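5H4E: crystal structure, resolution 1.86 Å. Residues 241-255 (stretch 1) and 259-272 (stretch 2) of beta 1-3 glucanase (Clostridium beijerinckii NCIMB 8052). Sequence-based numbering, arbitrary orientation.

Stretch 1 241-255: ELTFTCDRGTYSGHV
Stretch 2 (259-272) DFVFNKNGGAYNLY

Two strands of stretch 1, paired through Leu242-Gly253 and Phe244-Tyr251, form a hairpin, and the strand 259-264 lies antiparallel along the second arm, their axes 4.5 Å apart at closest approach and their directions 152° apart. Tyr251, Gly253 and Val255 face Lys264, Phe262 and Phe260 in non-hydrogen-bonded pairs, with CA-CA distances of 4.7, 4.0 and 4.4 Å. Between them sit two hydrogen-bonded pairs, Ser252 with Asn263 and His254 with Val261, both with CA-CA distances of 5.5 Å. Val261 N donates to His254 O (2.9 Å) and His254 N to Val261 O (3.0 Å); Asn263 N donates to Ser252 O (2.9 Å), while the return bond from Ser252 N to Asn263 O is weak at 3.3 Å.

The central hollow is Gly253 (phi/psi -134/162). Its CA lies over the face of the Phe262 ring, 3.6 Å from the centroid, and the Gly253-Phe262 CA-CA distance, 4.0 Å, is the shortest of the five bridged pairs. An ideal CB here would fall 2.4 Å from Phe262 CE2, so the ring occupies the space a side chain would need. Phe262 (chi1 -67°, m; chi2 75°) also meets Phe244 and Tyr251: Phe244 CE1 lies 4.0 Å from Phe262 CE2, and Tyr251 CB 4.1 Å from Phe262 CD2. Leu242 (t, p) fits against the neighbouring ring, its CD2 3.7 Å from Phe260 CZ. Phe260, with chi1 between wells at -140° and chi2 125°, receives Val255 (t) over one face, CG2 lying 3.8 Å from the ring centroid. Around Phe260 and Phe262 the packing by Leu242, Phe244 and Val255 is apolar; toward Lys264 the same face becomes polar, Arg248 NE donating to Tyr251 OH at 3.2 Å.

On the side bearing Ser252, His254, Val261 and Asn263, polar groups take over. His254 (p, chi2 -28°) curls back so that ND1 donates to Val261 O at 3.1 Å, and its ring meets that of Tyr269 obliquely, centroids 4.6 Å apart and planes at 63°. Tyr269 (m, chi2 -111°) reaches across the strand, and its OH donates to Glu241 OE1 (2.9 Å), which also accepts from Ser252 OG (2.5 Å).

Beyond the paired strands, a type I' turn runs from Lys264 to Gly267. Asn265 has phi/psi 49/42, a left-handed conformation that asparagine tolerates well, and Gly266 follows at 80/17, where positive phi favours glycine. Asn265 (m) grips Thr250 twice: its N donates to Thr250 O (2.8 Å) and its OD1 accepts from Thr250 N (3.1 Å). Gly249, at 142/-167, leaves room for that amide, since an ideal CB would lie 3.0 Å from Asn265 OD1. Extended Lys264, all t, lies past Tyr251 (m, chi2 -91°); Lys264 CG lies 3.9 Å from Tyr251 CE1.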

# COMPACT_ATOMS: atom_id res chain seq x y z
N GLU A 241 23.09 -22.39 -4.14
CA GLU A 241 22.63 -21.77 -2.90
C GLU A 241 22.26 -20.31 -3.12
O GLU A 241 22.96 -19.57 -3.82
CB GLU A 241 23.70 -21.83 -1.80
CG GLU A 241 23.85 -23.19 -1.13
CD GLU A 241 22.65 -23.56 -0.27
OE1 GLU A 241 22.33 -22.81 0.68
OE2 GLU A 241 22.06 -24.63 -0.52
N LEU A 242 21.14 -19.92 -2.53
CA LEU A 242 20.74 -18.52 -2.45
C LEU A 242 21.11 -18.02 -1.07
O LEU A 242 20.50 -18.42 -0.08
CB LEU A 242 19.23 -18.37 -2.71
CG LEU A 242 18.57 -17.01 -2.46
CD1 LEU A 242 19.33 -15.93 -3.17
CD2 LEU A 242 17.15 -17.06 -2.99
N THR A 243 22.11 -17.16 -1.00
CA THR A 243 22.59 -16.68 0.29
C THR A 243 22.50 -15.18 0.37
O THR A 243 23.01 -14.47 -0.50
CB THR A 243 24.03 -17.12 0.54
OG1 THR A 243 24.11 -18.54 0.42
CG2 THR A 243 24.48 -16.69 1.92
N PHE A 244 21.85 -14.69 1.42
CA PHE A 244 21.71 -13.26 1.61
C PHE A 244 21.77 -12.87 3.08
O PHE A 244 21.54 -13.69 3.98
CB PHE A 244 20.41 -12.76 0.97
CG PHE A 244 19.16 -13.11 1.73
CD1 PHE A 244 18.50 -14.31 1.48
CD2 PHE A 244 18.63 -12.24 2.67
CE1 PHE A 244 17.33 -14.62 2.17
CE2 PHE A 244 17.47 -12.55 3.36
CZ PHE A 244 16.82 -13.75 3.11
N THR A 245 22.10 -11.61 3.31
CA THR A 245 22.18 -11.08 4.66
C THR A 245 21.32 -9.84 4.76
O THR A 245 21.36 -8.97 3.89
CB THR A 245 23.63 -10.74 5.03
OG1 THR A 245 24.45 -11.90 4.86
CG2 THR A 245 23.72 -10.27 6.48
N CYS A 246 20.51 -9.77 5.82
CA CYS A 246 19.82 -8.55 6.19
C CYS A 246 20.08 -8.29 7.67
O CYS A 246 20.99 -8.89 8.24
CB CYS A 246 18.31 -8.63 5.90
SG CYS A 246 17.42 -10.04 6.63
N ASP A 247 19.30 -7.42 8.29
CA ASP A 247 19.49 -7.11 9.70
C ASP A 247 19.30 -8.33 10.60
O ASP A 247 20.02 -8.50 11.59
CB ASP A 247 18.55 -5.98 10.14
CG ASP A 247 19.05 -4.61 9.75
OD1 ASP A 247 19.99 -4.53 8.93
OD2 ASP A 247 18.51 -3.60 10.26
N ARG A 248 18.34 -9.19 10.25
CA ARG A 248 17.98 -10.36 11.06
C ARG A 248 19.06 -11.44 11.09
O ARG A 248 19.09 -12.27 12.00
CB ARG A 248 16.68 -10.97 10.56
CG ARG A 248 15.51 -10.04 10.56
CD ARG A 248 14.24 -10.79 10.22
NE ARG A 248 14.05 -11.98 11.04
CZ ARG A 248 13.39 -11.99 12.20
NH1 ARG A 248 12.85 -10.87 12.67
NH2 ARG A 248 13.26 -13.12 12.88
N GLY A 249 19.93 -11.43 10.08
CA GLY A 249 21.02 -12.39 10.01
C GLY A 249 21.26 -12.84 8.59
O GLY A 249 20.75 -12.24 7.65
N THR A 250 22.04 -13.91 8.43
CA THR A 250 22.31 -14.45 7.11
C THR A 250 21.54 -15.74 6.87
O THR A 250 21.63 -16.71 7.65
CB THR A 250 23.82 -14.71 6.90
OG1 THR A 250 24.54 -13.50 7.10
CG2 THR A 250 24.08 -15.22 5.47
N TYR A 251 20.77 -15.75 5.79
CA TYR A 251 19.96 -16.89 5.41
C TYR A 251 20.50 -17.55 4.15
O TYR A 251 20.97 -16.86 3.26
CB TYR A 251 18.51 -16.46 5.18
CG TYR A 251 17.83 -15.85 6.38
CD1 TYR A 251 17.12 -16.63 7.28
CD2 TYR A 251 17.89 -14.47 6.61
CE1 TYR A 251 16.48 -16.07 8.38
CE2 TYR A 251 17.27 -13.90 7.71
CZ TYR A 251 16.56 -14.70 8.59
OH TYR A 251 15.93 -14.14 9.67
N SER A 252 20.44 -18.87 4.08
CA SER A 252 20.87 -19.56 2.88
C SER A 252 19.82 -20.59 2.47
O SER A 252 19.35 -21.36 3.30
CB SER A 252 22.23 -20.23 3.10
OG SER A 252 22.80 -20.64 1.87
N GLY A 253 19.46 -20.61 1.20
CA GLY A 253 18.36 -21.46 0.78
C GLY A 253 18.64 -22.26 -0.47
O GLY A 253 19.56 -21.93 -1.24
N HIS A 254 17.84 -23.31 -0.67
CA HIS A 254 17.90 -24.12 -1.88
C HIS A 254 16.54 -24.76 -2.11
O HIS A 254 15.76 -24.93 -1.17
CB HIS A 254 19.01 -25.19 -1.80
CG HIS A 254 18.86 -26.15 -0.65
ND1 HIS A 254 18.23 -25.81 0.53
CD2 HIS A 254 19.29 -27.42 -0.50
CE1 HIS A 254 18.26 -26.85 1.35
NE2 HIS A 254 18.90 -27.83 0.75
N VAL A 255 16.25 -25.09 -3.35
CA VAL A 255 14.96 -25.68 -3.68
C VAL A 255 15.07 -27.19 -3.52
O VAL A 255 15.93 -27.83 -4.13
CB VAL A 255 14.51 -25.31 -5.11
CG1 VAL A 255 13.27 -26.10 -5.52
CG2 VAL A 255 14.28 -23.80 -5.22
N ASP A 259 9.65 -26.92 -2.54
CA ASP A 259 9.88 -26.00 -1.44
C ASP A 259 11.20 -25.25 -1.57
O ASP A 259 12.17 -25.80 -2.10
CB ASP A 259 9.89 -26.74 -0.10
CG ASP A 259 8.58 -27.42 0.20
OD1 ASP A 259 7.53 -26.92 -0.26
OD2 ASP A 259 8.61 -28.44 0.91
N PHE A 260 11.22 -24.03 -1.06
CA PHE A 260 12.45 -23.25 -0.94
C PHE A 260 12.83 -23.30 0.52
O PHE A 260 12.17 -22.68 1.35
CB PHE A 260 12.27 -21.80 -1.41
CG PHE A 260 13.44 -21.25 -2.20
CD1 PHE A 260 13.25 -20.71 -3.46
CD2 PHE A 260 14.73 -21.38 -1.71
CE1 PHE A 260 14.33 -20.21 -4.18
CE2 PHE A 260 15.82 -20.91 -2.43
CZ PHE A 260 15.62 -20.33 -3.67
N VAL A 261 13.89 -24.03 0.85
CA VAL A 261 14.28 -24.28 2.24
C VAL A 261 15.54 -23.52 2.67
O VAL A 261 16.58 -23.60 2.02
CB VAL A 261 14.51 -25.79 2.47
CG1 VAL A 261 14.37 -26.12 3.95
CG2 VAL A 261 13.53 -26.60 1.63
N PHE A 262 15.43 -22.80 3.78
CA PHE A 262 16.52 -21.97 4.26
C PHE A 262 17.02 -22.37 5.64
O PHE A 262 16.30 -22.99 6.43
CB PHE A 262 16.09 -20.49 4.31
CG PHE A 262 15.84 -19.86 2.96
CD1 PHE A 262 14.68 -20.16 2.25
CD2 PHE A 262 16.74 -18.96 2.41
CE1 PHE A 262 14.44 -19.58 1.02
CE2 PHE A 262 16.51 -18.38 1.18
CZ PHE A 262 15.36 -18.69 0.48
N ASN A 263 18.25 -21.99 5.92
CA ASN A 263 18.78 -22.03 7.27
C ASN A 263 19.07 -20.61 7.72
O ASN A 263 18.93 -19.67 6.94
CB ASN A 263 20.04 -22.90 7.34
CG ASN A 263 21.23 -22.27 6.64
OD1 ASN A 263 21.11 -21.31 5.87
ND2 ASN A 263 22.41 -22.85 6.88
N LYS A 264 19.46 -20.46 8.98
CA LYS A 264 19.76 -19.15 9.55
C LYS A 264 21.10 -19.20 10.27
O LYS A 264 21.31 -20.04 11.14
CB LYS A 264 18.64 -18.72 10.50
CG LYS A 264 18.85 -17.39 11.18
CD LYS A 264 17.69 -17.12 12.13
CE LYS A 264 17.81 -15.79 12.85
NZ LYS A 264 16.59 -15.55 13.68
N ASN A 265 22.00 -18.29 9.89
CA ASN A 265 23.35 -18.24 10.44
C ASN A 265 24.06 -19.59 10.45
O ASN A 265 24.73 -19.95 11.42
CB ASN A 265 23.30 -17.65 11.85
CG ASN A 265 22.77 -16.22 11.87
OD1 ASN A 265 23.06 -15.42 10.98
ND2 ASN A 265 21.98 -15.91 12.89
N GLY A 266 23.90 -20.33 9.36
CA GLY A 266 24.61 -21.58 9.16
C GLY A 266 24.01 -22.78 9.89
O GLY A 266 24.68 -23.79 10.05
N GLY A 267 22.76 -22.67 10.32
CA GLY A 267 22.10 -23.76 11.03
C GLY A 267 21.47 -24.79 10.12
O GLY A 267 21.79 -24.87 8.93
N ALA A 268 20.58 -25.61 10.68
CA ALA A 268 19.87 -26.62 9.88
C ALA A 268 18.89 -25.94 8.93
O ALA A 268 18.37 -24.87 9.23
CB ALA A 268 19.13 -27.59 10.77
N TYR A 269 18.63 -26.58 7.79
CA TYR A 269 17.66 -26.03 6.85
C TYR A 269 16.25 -26.43 7.25
O TYR A 269 15.83 -27.56 7.01
CB TYR A 269 17.96 -26.49 5.43
CG TYR A 269 19.23 -25.88 4.85
CD1 TYR A 269 19.17 -24.96 3.81
CD2 TYR A 269 20.48 -26.22 5.34
CE1 TYR A 269 20.31 -24.40 3.27
CE2 TYR A 269 21.64 -25.67 4.80
CZ TYR A 269 21.54 -24.77 3.77
OH TYR A 269 22.69 -24.22 3.23
N ASN A 270 15.52 -25.49 7.84
CA ASN A 270 14.17 -25.76 8.36
C ASN A 270 13.22 -24.57 8.25
O ASN A 270 12.18 -24.53 8.89
CB ASN A 270 14.26 -26.22 9.82
CG ASN A 270 15.14 -25.32 10.67
OD1 ASN A 270 15.15 -24.09 10.51
ND2 ASN A 270 15.91 -25.93 11.56
N LEU A 271 13.59 -23.60 7.42
CA LEU A 271 12.75 -22.44 7.19
C LEU A 271 12.20 -22.50 5.77
O LEU A 271 12.95 -22.50 4.80
CB LEU A 271 13.54 -21.16 7.43
CG LEU A 271 14.17 -21.01 8.82
CD1 LEU A 271 15.20 -19.91 8.83
CD2 LEU A 271 13.10 -20.74 9.88
N TYR A 272 10.87 -22.57 5.65
CA TYR A 272 10.23 -22.91 4.38
C TYR A 272 9.43 -21.81 3.69
O TYR A 272 8.64 -21.11 4.33
CB TYR A 272 9.29 -24.10 4.58
CG TYR A 272 9.99 -25.42 4.70
CD1 TYR A 272 9.98 -26.32 3.64
CD2 TYR A 272 10.66 -25.77 5.86
CE1 TYR A 272 10.61 -27.53 3.74
CE2 TYR A 272 11.30 -26.99 5.96
CZ TYR A 272 11.28 -27.86 4.89
OH TYR A 272 11.92 -29.07 4.98
O HOH W 1 20.64 -13.31 13.54
O HOH W 2 22.88 -19.18 6.82